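PDB 6ZJ8: virulence sensor protein BvgS from Bordetella pertussis, which acts as a sensor histidine kinase in virulence control, its PAS domain probably helping to relay signals toward the kinase. Local coordinates for residues Arg27-Ile30 and Asp31-Asn35; Trp135-Ile138 and Thr139-Ala142; Asp51-Leu54 and Asp55-Val59; Val39-Lys42 and Glu43-Leu47. All coordinates share one frame; numbering follows the deposited sequence.

Contact 1. Residues Arg27-Ile30 and Asp31-Asn35; sequences RVLI and DGTPN
The Arg27 guanidinium meets the Asp31 carboxylate at its edge: Arg27 NH1 points at Asp31 OD2 over 2.8 Å in a fairly straight bond (159° at the hydrogen), with OD2 in the guanidinium plane and approached nearly along its C-O axis. The two planes are turned 29° against each other, and a single N-O pair carries the salt bridge. The arginine chain folds back to reach it: CG is anti to the backbone N (chi1 -178°), the bend at chi2 brings Arg27 CD within 3.3 Å of Asp31 OD2, and the one at chi3 turns the guanidinium toward the carboxylate. One turn of backbone runs beneath, Asp31 N giving its hydrogen to Arg27 O at 2.9 Å. The next bond, Gly32 N to Val28 O, is weak, and Gly32 is where the chain leaves helical angles. Thr33 then takes over with its side chain: OG1 donates to Leu29 O at 2.7 Å, from above the carbonyl plane, while CG2 lies 3.5 Å from Val28 O. The same hydroxyl is also bonded to Asn50. A water donates to both Ile30 O and Thr33 O, bridging the last turn and the loop that follows. Together these features form the C-terminal end of helix 17-31, where an i to i+4 salt bridge and a threonine hydroxyl finish the helix ahead of 37-41, the first strand of the PAS sheet.

Contact 2. Residues Trp135-Ile138 and Thr139-Ala142; sequences WIDI and TERA
An aspartate N-cap marks the junction where strand 128-137, the last strand along the chain and the middle one of the PAS sheet, passes directly into helix 138-155. Asp137 turns its carboxylate back over the first helical turn, CG anti to the backbone N (chi1 -170°), and OD1 accepts from Glu140 N at 3.0 Å; the donor comes from well above the carboxylate plane. Asp137 OD2 takes a hydrogen from a water that also donates to Glu140 OE1, which probably eases the closeness of two acidic groups whose planes stand 70° apart. Ala142 N bonds Ile138 O, a nearly straight helical bond of 3.0 Å. Thr139 adds a tie to the sheet through its hydroxyl, bonded to His113 N. Arg141 reaches back along the strand: its chain bends at chi2 (73°), laying CD 3.2 Å from Asp137 O and giving that carbonyl a weak bond from NH1. Its NH2 is held by Asn35 OD1, from the segment that leads into the first strand. Against the guanidinium lies Ile136, crossing Arg141 at about a right angle, with CG2 3.5 Å from the plane and over the centre of one face.

Contact 3. Residues Asp51-Leu54 and Asp55-Val59; sequences DAYL and DTFGV
The backbone makes a short helix: Asp55 N bonds Asp51 O at 2.7 Å, and the chain then turns out at Gly58, whose phi is positive. Thr56 strengthens the middle of it by adding its hydroxyl, OG1 giving a hydrogen to Ala52 O at 2.8 Å nearly along the C=O axis, beside a weak bond from its own backbone N to the same oxygen. Leu54 O is gripped twice, by Phe57 N and Val59 N, which come from opposite faces of the carbonyl plane; the Val59 bond is the straighter, 165° at the hydrogen. Tyr53 and Phe57 lie one turn apart and meet obliquely, their planes at 53° and centroids 5.6 Å apart. Phe57 presents its CE2 corner over one face of the tyrosine ring, 4.0 Å above the plane and offset toward the rim. With CG anti to the backbone N (chi1 -174°), the tyrosine ring lies where Phe57 can meet its face. Phe57 CD2 also sits 3.2 Å from Tyr53 O, and Thr56 CG2 covers the centre of one phenylalanine face. Around the exit, Leu54 CD2 packs against Val59 CG2 at 4.2 Å. Both rings are buried, Tyr53 reaching Trp135 and Met84 and Phe57 reaching Phe87 and Leu107, so the pair joins helix 51-57 to helix 79-87 and the sheet. The exit is a Schellman motif with Gly58 as its C-prime residue, resting on the Val59 N to Leu54 O bond and a weak one from Gly58 N to Asp55 O, and it closes one of the short helices of the PAS fold.

Contact 4. Residues Val39-Lys42 and Glu43-Leu47; sequences VRDK and EGRML
Asp41 and Arg45 cross obliquely over the turn, carboxylate and guanidinium planes 51° apart; Arg45 NE donates to Asp41 OD2 at 3.1 Å, using the syn lone pair of that oxygen. Glu43 joins from a second direction: its carboxylate stands at 74° to that of Asp41, and Glu43 OE1 lies 3.5 Å from Arg45 NH1, so one guanidinium serves two acids whose close oxygens would otherwise probably repel. Arg45 N comes improbably close to Asp41 OD1, so that bond is doubtful in detail. A chi1 of 70° sets the aspartate CG between the backbone N and the carbonyl carbon, with the carboxylate toward Arg45. The chain makes a type I turn from Asp41 to Gly44, closed by Gly44 N on Asp41 O at 3.1 Å. Arg40 and Met46 form a non-hydrogen-bonded antiparallel pair on one face of the sheet, Arg40 CB facing Met46 SD at 4.1 Å. Arg40 CD lies 3.2 Å from Gly44 O, and a water links Gly44 O to Arg40 NH1. At the open end of the hairpin Leu47 N bonds Val39 O at 2.7 Å, and Leu47 CD1 lies against Val39 CG1. This hairpin puts strand 46-49 at the edge of the sheet beside 37-41, which in turn pairs with 128-137; Val39 and Leu47 both touch Tyr121 of strand 110-122, while Met46 packs on Val64 of the loop after helix 51-57.

How the contacts relate
Along the chain the order is contact 1, contact 4, contact 3, contact 2: helix end, hairpin, short helix, then the exit into the C-terminal helix. Contacts 1 and 3 have centres about 12 Å apart and join through Ile30 O and Asp51 N. Contact 1 meets contact 2, about 17 Å away between centres, through Asn35 and Arg141, linking the chain after helix 17-31 to the start of helix 138-155. Trp135 rests on the rings of contact 3, which contact 4 reaches through Met46 and Tyr53 (centres about 17 Å apart). Contacts 2 and 4, centres about 25 Å apart, lie on opposite sides of the chain's centre yet reach neighbouring strands of one sheet. This linkage of both flanking helices to the core is consistent with signal transmission.

Contact 1. Residues Arg27-Ile30 and Asp31-Asn35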
ATOM      1  N   ARG A  27       3.865  -7.900 -14.583  1.00 63.01           N
ATOM      2  CA  ARG A  27       3.839  -6.598 -15.241  1.00 61.73           C
ATOM      3  C   ARG A  27       2.538  -5.863 -14.941  1.00 60.46           C
ATOM      4  O   ARG A  27       2.548  -4.668 -14.629  1.00 58.16           O
ATOM      5  CB  ARG A  27       4.029  -6.776 -16.748  1.00 62.61           C
ATOM      6  CG  ARG A  27       4.072  -5.481 -17.551  1.00 61.35           C
ATOM      7  CD  ARG A  27       5.318  -4.664 -17.263  1.00 61.64           C
ATOM      8  NE  ARG A  27       6.534  -5.318 -17.741  1.00 62.88           N
ATOM      9  CZ  ARG A  27       7.763  -4.874 -17.493  1.00 63.80           C
ATOM     10  NH1 ARG A  27       7.939  -3.780 -16.765  1.00 63.83           N
ATOM     11  NH2 ARG A  27       8.816  -5.527 -17.963  1.00 64.62           N
ATOM     12  N   VAL A  28       1.407  -6.566 -15.017  1.00 59.65           N
ATOM     13  CA  VAL A  28       0.127  -5.935 -14.715  1.00 58.37           C
ATOM     14  C   VAL A  28       0.013  -5.644 -13.225  1.00 57.41           C
ATOM     15  O   VAL A  28      -0.446  -4.568 -12.819  1.00 55.47           O
ATOM     16  CB  VAL A  28      -1.031  -6.826 -15.204  1.00 59.30           C
ATOM     17  CG1 VAL A  28      -2.367  -6.199 -14.847  1.00 57.57           C
ATOM     18  CG2 VAL A  28      -0.928  -7.052 -16.699  1.00 59.50           C
ATOM     19  N   LEU A  29       0.430  -6.594 -12.385  1.00 57.14           N
ATOM     20  CA  LEU A  29       0.246  -6.440 -10.946  1.00 55.49           C
ATOM     21  C   LEU A  29       1.040  -5.257 -10.405  1.00 55.24           C
ATOM     22  O   LEU A  29       0.575  -4.545  -9.506  1.00 53.81           O
ATOM     23  CB  LEU A  29       0.651  -7.726 -10.228  1.00 56.97           C
ATOM     24  CG  LEU A  29       0.777  -7.632  -8.707  1.00 55.83           C
ATOM     25  CD1 LEU A  29      -0.522  -7.130  -8.093  1.00 55.58           C
ATOM     26  CD2 LEU A  29       1.157  -8.981  -8.127  1.00 57.16           C
ATOM     27  N   ILE A  30       2.234  -5.029 -10.938  1.00 56.26           N
ATOM     28  CA  ILE A  30       3.145  -4.021 -10.409  1.00 55.50           C
ATOM     29  C   ILE A  30       3.072  -2.723 -11.201  1.00 53.17           C
ATOM     30  O   ILE A  30       3.002  -1.640 -10.620  1.00 57.77           O
ATOM     31  CB  ILE A  30       4.584  -4.584 -10.373  1.00 56.18           C
ATOM     32  CG1 ILE A  30       4.690  -5.638  -9.267  1.00 56.79           C
ATOM     33  CG2 ILE A  30       5.591  -3.465 -10.169  1.00 56.53           C
ATOM     34  CD1 ILE A  30       5.916  -6.501  -9.357  1.00 59.13           C
ATOM     35  N   ASP A  31       3.082  -2.807 -12.528  1.00 57.60           N
ATOM     36  CA  ASP A  31       3.039  -1.622 -13.373  1.00 56.48           C
ATOM     37  C   ASP A  31       1.627  -1.231 -13.787  1.00 56.48           C
ATOM     38  O   ASP A  31       1.462  -0.205 -14.456  1.00 55.52           O
ATOM     39  CB  ASP A  31       3.876  -1.831 -14.642  1.00 58.30           C
ATOM     40  CG  ASP A  31       5.366  -1.771 -14.382  1.00 60.11           C
ATOM     41  OD1 ASP A  31       5.773  -1.242 -13.328  1.00 59.10           O
ATOM     42  OD2 ASP A  31       6.134  -2.247 -15.249  1.00 61.15           O
ATOM     43  N   GLY A  32       0.611  -2.009 -13.423  1.00 54.42           N
ATOM     44  CA  GLY A  32      -0.709  -1.780 -13.975  1.00 53.83           C
ATOM     45  C   GLY A  32      -1.872  -1.977 -13.029  1.00 53.10           C
ATOM     46  O   GLY A  32      -2.953  -2.398 -13.457  1.00 52.89           O
ATOM     47  N   THR A  33      -1.680  -1.684 -11.747  1.00 53.41           N
ATOM     48  CA  THR A  33      -2.785  -1.662 -10.806  1.00 53.43           C
ATOM     49  C   THR A  33      -2.886  -0.284 -10.172  1.00 53.19           C
ATOM     50  O   THR A  33      -1.860   0.286  -9.766  1.00 53.24           O
ATOM     51  CB  THR A  33      -2.633  -2.740  -9.714  1.00 53.92           C
ATOM     52  OG1 THR A  33      -1.337  -2.657  -9.109  1.00 53.84           O
ATOM     53  CG2 THR A  33      -2.821  -4.125 -10.312  1.00 55.33           C
ATOM     54  N   PRO A  34      -4.089   0.298 -10.077  1.00 53.14           N
ATOM     55  CA  PRO A  34      -4.198   1.710  -9.685  1.00 53.27           C
ATOM     56  C   PRO A  34      -4.067   1.958  -8.192  1.00 50.90           C
ATOM     57  O   PRO A  34      -3.592   3.023  -7.787  1.00 52.53           O
ATOM     58  CB  PRO A  34      -5.593   2.100 -10.193  1.00 54.10           C
ATOM     59  CG  PRO A  34      -6.370   0.837 -10.163  1.00 53.82           C
ATOM     60  CD  PRO A  34      -5.396  -0.275 -10.454  1.00 53.55           C
ATOM     61  N   ASN A  35      -4.481   1.004  -7.365  1.00 53.72           N
ATOM     62  CA  ASN A  35      -4.403   1.256  -5.930  1.00 51.77           C
ATOM     63  C   ASN A  35      -3.132   0.657  -5.342  1.00 49.57           C
ATOM     64  O   ASN A  35      -2.703  -0.425  -5.760  1.00 53.39           O
ATOM     65  CB  ASN A  35      -5.618   0.666  -5.212  1.00 51.91           C
ATOM     66  CG  ASN A  35      -6.916   1.333  -5.617  1.00 52.49           C
ATOM     67  OD1 ASN A  35      -6.977   2.551  -5.785  1.00 52.01           O
ATOM     68  ND2 ASN A  35      -7.963   0.537  -5.783  1.00 55.49           N
TER
HETATM   69  O   HOH W   1       0.762   0.184  -9.808  1.00 54.28           O

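Contact 2. Residues Trp135-Ile138 and Thr139-Ala142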
ATOM      1  N   TRP A 135      -3.962   0.259   0.368  1.00 54.90           N
ATOM      2  CA  TRP A 135      -4.940   1.269   0.743  1.00 52.67           C
ATOM      3  C   TRP A 135      -5.542   1.883  -0.512  1.00 52.09           C
ATOM      4  O   TRP A 135      -5.015   1.732  -1.618  1.00 51.10           O
ATOM      5  CB  TRP A 135      -4.315   2.351   1.634  1.00 52.88           C
ATOM      6  CG  TRP A 135      -3.234   3.144   0.967  1.00 52.58           C
ATOM      7  CD1 TRP A 135      -3.388   4.286   0.235  1.00 51.51           C
ATOM      8  CD2 TRP A 135      -1.829   2.862   0.980  1.00 52.28           C
ATOM      9  NE1 TRP A 135      -2.166   4.731  -0.211  1.00 51.61           N
ATOM     10  CE2 TRP A 135      -1.192   3.875   0.233  1.00 52.20           C
ATOM     11  CE3 TRP A 135      -1.047   1.853   1.549  1.00 53.20           C
ATOM     12  CZ2 TRP A 135       0.187   3.906   0.039  1.00 52.84           C
ATOM     13  CZ3 TRP A 135       0.325   1.887   1.356  1.00 53.26           C
ATOM     14  CH2 TRP A 135       0.926   2.906   0.607  1.00 53.22           C
ATOM     15  N   ILE A 136      -6.663   2.573  -0.318  1.00 51.35           N
ATOM     16  CA  ILE A 136      -7.366   3.286  -1.377  1.00 50.81           C
ATOM     17  C   ILE A 136      -7.454   4.749  -0.966  1.00 51.24           C
ATOM     18  O   ILE A 136      -7.898   5.060   0.145  1.00 51.09           O
ATOM     19  CB  ILE A 136      -8.773   2.711  -1.622  1.00 50.38           C
ATOM     20  CG1 ILE A 136      -8.706   1.205  -1.882  1.00 51.43           C
ATOM     21  CG2 ILE A 136      -9.451   3.431  -2.795  1.00 50.88           C
ATOM     22  CD1 ILE A 136     -10.061   0.555  -1.984  1.00 56.08           C
ATOM     23  N   ASP A 137      -7.030   5.640  -1.853  1.00 50.73           N
ATOM     24  CA  ASP A 137      -7.107   7.075  -1.592  1.00 54.02           C
ATOM     25  C   ASP A 137      -8.548   7.521  -1.820  1.00 54.05           C
ATOM     26  O   ASP A 137      -8.995   7.671  -2.960  1.00 57.98           O
ATOM     27  CB  ASP A 137      -6.128   7.831  -2.483  1.00 50.48           C
ATOM     28  CG  ASP A 137      -5.990   9.291  -2.094  1.00 50.30           C
ATOM     29  OD1 ASP A 137      -6.943   9.847  -1.507  1.00 50.60           O
ATOM     30  OD2 ASP A 137      -4.932   9.885  -2.379  1.00 51.07           O
ATOM     31  N   ILE A 138      -9.282   7.728  -0.723  1.00 55.79           N
ATOM     32  CA  ILE A 138     -10.684   8.123  -0.827  1.00 56.87           C
ATOM     33  C   ILE A 138     -10.796   9.568  -1.295  1.00 49.93           C
ATOM     34  O   ILE A 138     -11.666   9.909  -2.105  1.00 53.64           O
ATOM     35  CB  ILE A 138     -11.398   7.912   0.520  1.00 55.03           C
ATOM     36  CG1 ILE A 138     -11.251   6.462   0.993  1.00 54.27           C
ATOM     37  CG2 ILE A 138     -12.871   8.301   0.413  1.00 56.88           C
ATOM     38  CD1 ILE A 138     -11.855   5.435   0.050  1.00 56.92           C
ATOM     39  N   THR A 139      -9.918  10.439  -0.791  1.00 62.03           N
ATOM     40  CA  THR A 139      -9.946  11.842  -1.189  1.00 46.05           C
ATOM     41  C   THR A 139      -9.794  11.993  -2.697  1.00 77.70           C
ATOM     42  O   THR A 139     -10.387  12.895  -3.302  1.00 50.73           O
ATOM     43  CB  THR A 139      -8.842  12.609  -0.463  1.00 51.05           C
ATOM     44  OG1 THR A 139      -9.068  12.548   0.948  1.00 52.52           O
ATOM     45  CG2 THR A 139      -8.810  14.060  -0.914  1.00 53.84           C
ATOM     46  N   GLU A 140      -8.992  11.125  -3.320  1.00 47.41           N
ATOM     47  CA  GLU A 140      -8.819  11.184  -4.767  1.00 51.56           C
ATOM     48  C   GLU A 140     -10.147  10.980  -5.484  1.00 51.35           C
ATOM     49  O   GLU A 140     -10.420  11.630  -6.499  1.00 55.67           O
ATOM     50  CB  GLU A 140      -7.798  10.138  -5.216  1.00 52.59           C
ATOM     51  CG  GLU A 140      -7.398  10.240  -6.682  1.00 51.93           C
ATOM     52  CD  GLU A 140      -6.559  11.463  -6.965  1.00 52.62           C
ATOM     53  OE1 GLU A 140      -5.988  12.014  -6.003  1.00 52.47           O
ATOM     54  OE2 GLU A 140      -6.476  11.873  -8.142  1.00 51.67           O
ATOM     55  N   ARG A 141     -10.988  10.078  -4.969  1.00 55.72           N
ATOM     56  CA  ARG A 141     -12.309   9.880  -5.557  1.00 54.92           C
ATOM     57  C   ARG A 141     -13.211  11.082  -5.313  1.00 62.54           C
ATOM     58  O   ARG A 141     -13.924  11.527  -6.219  1.00 61.20           O
ATOM     59  CB  ARG A 141     -12.956   8.619  -4.987  1.00 53.62           C
ATOM     60  CG  ARG A 141     -12.498   7.328  -5.631  1.00 51.68           C
ATOM     61  CD  ARG A 141     -11.089   6.963  -5.229  1.00 52.42           C
ATOM     62  NE  ARG A 141     -10.694   5.673  -5.788  1.00 52.54           N
ATOM     63  CZ  ARG A 141      -9.439   5.243  -5.867  1.00 51.62           C
ATOM     64  NH1 ARG A 141      -8.444   6.001  -5.425  1.00 50.99           N
ATOM     65  NH2 ARG A 141      -9.179   4.054  -6.393  1.00 50.64           N
ATOM     66  N   ALA A 142     -13.204  11.611  -4.088  1.00 62.82           N
ATOM     67  CA  ALA A 142     -14.057  12.749  -3.766  1.00 56.91           C
ATOM     68  C   ALA A 142     -13.679  13.972  -4.594  1.00 57.88           C
ATOM     69  O   ALA A 142     -14.557  14.712  -5.052  1.00 60.05           O
ATOM     70  CB  ALA A 142     -13.972  13.056  -2.270  1.00 58.91           C
TER
HETATM   71  O   HOH W   2      -5.681   4.627  -4.244  1.00 50.30           O
HETATM   72  O   HOH W   3      -4.983  12.584  -2.925  1.00 51.33           O

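Contact 3. Residues Asp51-Leu54 and Asp55-Val59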
ATOM      1  N   ASP A  51       3.556   0.033  -8.410  1.00 55.55           N
ATOM      2  CA  ASP A  51       3.990   1.403  -8.660  1.00 58.27           C
ATOM      3  C   ASP A  51       3.085   2.420  -7.978  1.00 66.35           C
ATOM      4  O   ASP A  51       3.532   3.529  -7.667  1.00 63.43           O
ATOM      5  CB  ASP A  51       4.035   1.669 -10.162  1.00 59.69           C
ATOM      6  CG  ASP A  51       5.106   0.866 -10.864  1.00 58.33           C
ATOM      7  OD1 ASP A  51       5.942   0.245 -10.171  1.00 58.44           O
ATOM      8  OD2 ASP A  51       5.110   0.858 -12.111  1.00 59.04           O
ATOM      9  N   ALA A  52       1.817   2.075  -7.748  1.00 59.40           N
ATOM     10  CA  ALA A  52       0.948   2.966  -6.985  1.00 55.43           C
ATOM     11  C   ALA A  52       1.491   3.159  -5.577  1.00 53.00           C
ATOM     12  O   ALA A  52       1.469   4.271  -5.037  1.00 55.43           O
ATOM     13  CB  ALA A  52      -0.473   2.407  -6.942  1.00 54.42           C
ATOM     14  N   TYR A  53       1.990   2.081  -4.970  1.00 64.23           N
ATOM     15  CA  TYR A  53       2.666   2.180  -3.683  1.00 64.09           C
ATOM     16  C   TYR A  53       3.912   3.052  -3.794  1.00 62.13           C
ATOM     17  O   TYR A  53       4.049   4.062  -3.094  1.00 54.31           O
ATOM     18  CB  TYR A  53       3.026   0.773  -3.195  1.00 56.61           C
ATOM     19  CG  TYR A  53       3.607   0.721  -1.804  1.00 56.49           C
ATOM     20  CD1 TYR A  53       4.903   1.143  -1.555  1.00 56.01           C
ATOM     21  CD2 TYR A  53       2.861   0.235  -0.740  1.00 55.28           C
ATOM     22  CE1 TYR A  53       5.435   1.098  -0.284  1.00 57.84           C
ATOM     23  CE2 TYR A  53       3.386   0.184   0.534  1.00 55.80           C
ATOM     24  CZ  TYR A  53       4.672   0.615   0.757  1.00 57.02           C
ATOM     25  OH  TYR A  53       5.199   0.563   2.025  1.00 58.96           O
ATOM     26  N   LEU A  54       4.828   2.677  -4.690  1.00 55.20           N
ATOM     27  CA  LEU A  54       6.123   3.345  -4.763  1.00 52.93           C
ATOM     28  C   LEU A  54       5.980   4.815  -5.141  1.00 61.92           C
ATOM     29  O   LEU A  54       6.679   5.673  -4.591  1.00 53.36           O
ATOM     30  CB  LEU A  54       7.019   2.622  -5.769  1.00 56.12           C
ATOM     31  CG  LEU A  54       7.314   1.158  -5.441  1.00 56.50           C
ATOM     32  CD1 LEU A  54       8.055   0.482  -6.584  1.00 57.67           C
ATOM     33  CD2 LEU A  54       8.111   1.067  -4.144  1.00 58.18           C
ATOM     34  N   ASP A  55       5.087   5.127  -6.083  1.00 53.80           N
ATOM     35  CA  ASP A  55       4.978   6.498  -6.571  1.00 54.97           C
ATOM     36  C   ASP A  55       4.295   7.422  -5.571  1.00 53.95           C
ATOM     37  O   ASP A  55       4.477   8.641  -5.651  1.00 54.65           O
ATOM     38  CB  ASP A  55       4.228   6.523  -7.904  1.00 55.94           C
ATOM     39  CG  ASP A  55       5.071   6.011  -9.061  1.00 57.53           C
ATOM     40  OD1 ASP A  55       6.246   5.653  -8.836  1.00 58.41           O
ATOM     41  OD2 ASP A  55       4.557   5.970 -10.198  1.00 58.54           O
ATOM     42  N   THR A  56       3.510   6.880  -4.638  1.00 54.41           N
ATOM     43  CA  THR A  56       2.995   7.703  -3.552  1.00 52.50           C
ATOM     44  C   THR A  56       4.124   8.452  -2.859  1.00 56.34           C
ATOM     45  O   THR A  56       3.964   9.610  -2.456  1.00 52.88           O
ATOM     46  CB  THR A  56       2.246   6.834  -2.540  1.00 54.76           C
ATOM     47  OG1 THR A  56       1.067   6.293  -3.149  1.00 53.50           O
ATOM     48  CG2 THR A  56       1.861   7.650  -1.303  1.00 53.44           C
ATOM     49  N   PHE A  57       5.283   7.805  -2.727  1.00 58.87           N
ATOM     50  CA  PHE A  57       6.425   8.358  -2.014  1.00 55.89           C
ATOM     51  C   PHE A  57       7.548   8.796  -2.942  1.00 58.77           C
ATOM     52  O   PHE A  57       8.545   9.348  -2.465  1.00 60.18           O
ATOM     53  CB  PHE A  57       6.951   7.326  -1.012  1.00 56.58           C
ATOM     54  CG  PHE A  57       5.872   6.688  -0.187  1.00 56.27           C
ATOM     55  CD1 PHE A  57       5.420   7.294   0.973  1.00 57.31           C
ATOM     56  CD2 PHE A  57       5.301   5.488  -0.576  1.00 57.20           C
ATOM     57  CE1 PHE A  57       4.424   6.712   1.733  1.00 56.92           C
ATOM     58  CE2 PHE A  57       4.304   4.903   0.180  1.00 56.82           C
ATOM     59  CZ  PHE A  57       3.864   5.515   1.335  1.00 56.46           C
ATOM     60  N   GLY A  58       7.419   8.564  -4.245  1.00 59.44           N
ATOM     61  CA  GLY A  58       8.447   8.980  -5.178  1.00 61.93           C
ATOM     62  C   GLY A  58       9.734   8.195  -5.081  1.00 64.39           C
ATOM     63  O   GLY A  58      10.805   8.747  -5.355  1.00 68.36           O
ATOM     64  N   VAL A  59       9.664   6.919  -4.703  1.00 59.57           N
ATOM     65  CA  VAL A  59      10.854   6.082  -4.599  1.00 60.01           C
ATOM     66  C   VAL A  59      10.758   4.919  -5.578  1.00 61.25           C
ATOM     67  O   VAL A  59       9.739   4.737  -6.251  1.00 60.49           O
ATOM     68  CB  VAL A  59      11.061   5.562  -3.162  1.00 59.36           C
ATOM     69  CG1 VAL A  59      11.165   6.720  -2.184  1.00 58.98           C
ATOM     70  CG2 VAL A  59       9.940   4.606  -2.761  1.00 58.53           C
TER

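Contact 4. Residues Val39-Lys42 and Glu43-Leu47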
ATOM      1  N   VAL A  39       3.102  -6.637  -0.210  1.00 60.13           N
ATOM      2  CA  VAL A  39       3.150  -7.910   0.497  1.00 66.36           C
ATOM      3  C   VAL A  39       4.311  -7.858   1.478  1.00 68.36           C
ATOM      4  O   VAL A  39       5.448  -7.578   1.084  1.00 68.29           O
ATOM      5  CB  VAL A  39       3.305  -9.102  -0.464  1.00 67.10           C
ATOM      6  CG1 VAL A  39       3.420 -10.396   0.322  1.00 70.02           C
ATOM      7  CG2 VAL A  39       2.130  -9.158  -1.425  1.00 66.35           C
ATOM      8  N   ARG A  40       4.023  -8.129   2.748  1.00 66.20           N
ATOM      9  CA  ARG A  40       5.010  -8.077   3.817  1.00 68.08           C
ATOM     10  C   ARG A  40       5.034  -9.419   4.534  1.00 71.14           C
ATOM     11  O   ARG A  40       3.981  -9.943   4.910  1.00 71.76           O
ATOM     12  CB  ARG A  40       4.685  -6.942   4.792  1.00 67.74           C
ATOM     13  CG  ARG A  40       5.557  -6.904   6.027  1.00 70.80           C
ATOM     14  CD  ARG A  40       5.570  -5.521   6.659  1.00 75.62           C
ATOM     15  NE  ARG A  40       4.231  -4.980   6.878  1.00 68.97           N
ATOM     16  CZ  ARG A  40       3.970  -3.917   7.634  1.00 67.78           C
ATOM     17  NH1 ARG A  40       4.954  -3.280   8.257  1.00 67.83           N
ATOM     18  NH2 ARG A  40       2.723  -3.491   7.776  1.00 66.76           N
ATOM     19  N   ASP A  41       6.231  -9.973   4.718  1.00 74.31           N
ATOM     20  CA  ASP A  41       6.361 -11.286   5.330  1.00 77.73           C
ATOM     21  C   ASP A  41       6.147 -11.188   6.841  1.00 79.61           C
ATOM     22  O   ASP A  41       5.848 -10.125   7.390  1.00 78.94           O
ATOM     23  CB  ASP A  41       7.722 -11.899   4.996  1.00 79.44           C
ATOM     24  CG  ASP A  41       8.880 -11.187   5.678  1.00 81.52           C
ATOM     25  OD1 ASP A  41       8.650 -10.192   6.396  1.00 80.33           O
ATOM     26  OD2 ASP A  41      10.030 -11.632   5.491  1.00 83.91           O
ATOM     27  N   LYS A  42       6.308 -12.326   7.521  1.00 82.31           N
ATOM     28  CA  LYS A  42       6.099 -12.369   8.965  1.00 84.54           C
ATOM     29  C   LYS A  42       7.082 -11.456   9.687  1.00 84.93           C
ATOM     30  O   LYS A  42       6.698 -10.698  10.586  1.00 90.24           O
ATOM     31  CB  LYS A  42       6.232 -13.810   9.465  1.00 88.54           C
ATOM     32  CG  LYS A  42       6.143 -13.965  10.980  1.00 95.41           C
ATOM     33  CD  LYS A  42       6.308 -15.419  11.405  1.00 94.80           C
ATOM     34  CE  LYS A  42       6.404 -15.544  12.920  1.00 96.47           C
ATOM     35  NZ  LYS A  42       6.540 -16.959  13.372  1.00 98.03           N
ATOM     36  N   GLU A  43       8.358 -11.519   9.312  1.00 84.19           N
ATOM     37  CA  GLU A  43       9.391 -10.710   9.956  1.00 83.87           C
ATOM     38  C   GLU A  43       9.334  -9.234   9.552  1.00 81.46           C
ATOM     39  O   GLU A  43      10.224  -8.472   9.957  1.00 80.03           O
ATOM     40  CB  GLU A  43      10.777 -11.280   9.639  1.00 86.39           C
ATOM     41  CG  GLU A  43      11.048 -12.659  10.236  1.00 89.85           C
ATOM     42  CD  GLU A  43      10.530 -13.796   9.372  1.00 92.12           C
ATOM     43  OE1 GLU A  43      10.141 -13.541   8.213  1.00 89.10           O
ATOM     44  OE2 GLU A  43      10.518 -14.949   9.852  1.00 92.01           O
ATOM     45  N   GLY A  44       8.341  -8.804   8.776  1.00 82.45           N
ATOM     46  CA  GLY A  44       8.182  -7.409   8.433  1.00 81.48           C
ATOM     47  C   GLY A  44       8.870  -6.964   7.160  1.00 78.56           C
ATOM     48  O   GLY A  44       8.779  -5.779   6.813  1.00 75.85           O
ATOM     49  N   ARG A  45       9.547  -7.863   6.452  1.00 77.29           N
ATOM     50  CA  ARG A  45      10.233  -7.491   5.222  1.00 74.14           C
ATOM     51  C   ARG A  45       9.249  -7.379   4.065  1.00 70.82           C
ATOM     52  O   ARG A  45       8.335  -8.197   3.922  1.00 71.15           O
ATOM     53  CB  ARG A  45      11.321  -8.513   4.890  1.00 75.73           C
ATOM     54  CG  ARG A  45      12.562  -8.392   5.763  1.00 78.81           C
ATOM     55  CD  ARG A  45      13.551  -9.522   5.517  1.00 88.92           C
ATOM     56  NE  ARG A  45      13.002 -10.821   5.894  1.00100.08           N
ATOM     57  CZ  ARG A  45      13.725 -11.927   6.045  1.00108.66           C
ATOM     58  NH1 ARG A  45      13.129 -13.061   6.387  1.00102.09           N
ATOM     59  NH2 ARG A  45      15.039 -11.903   5.863  1.00110.30           N
ATOM     60  N   MET A  46       9.447  -6.358   3.233  1.00 67.86           N
ATOM     61  CA  MET A  46       8.562  -6.091   2.107  1.00 65.44           C
ATOM     62  C   MET A  46       8.978  -6.939   0.910  1.00 64.71           C
ATOM     63  O   MET A  46      10.108  -6.825   0.421  1.00 63.35           O
ATOM     64  CB  MET A  46       8.595  -4.605   1.755  1.00 65.64           C
ATOM     65  CG  MET A  46       7.984  -3.706   2.821  1.00 67.89           C
ATOM     66  SD  MET A  46       6.181  -3.694   2.778  1.00 63.44           S
ATOM     67  CE  MET A  46       5.897  -2.603   1.391  1.00 59.79           C
ATOM     68  N   LEU A  47       8.063  -7.784   0.437  1.00 64.40           N
ATOM     69  CA  LEU A  47       8.325  -8.668  -0.691  1.00 64.55           C
ATOM     70  C   LEU A  47       7.859  -8.101  -2.022  1.00 63.33           C
ATOM     71  O   LEU A  47       8.487  -8.369  -3.051  1.00 63.50           O
ATOM     72  CB  LEU A  47       7.637 -10.017  -0.470  1.00 66.30           C
ATOM     73  CG  LEU A  47       7.933 -10.692   0.866  1.00 69.37           C
ATOM     74  CD1 LEU A  47       7.212 -12.023   0.946  1.00 74.01           C
ATOM     75  CD2 LEU A  47       9.429 -10.868   1.053  1.00 70.70           C
TER
HETATM   76  O   HOH W   4       8.017  -3.853   8.421  1.00 70.94           O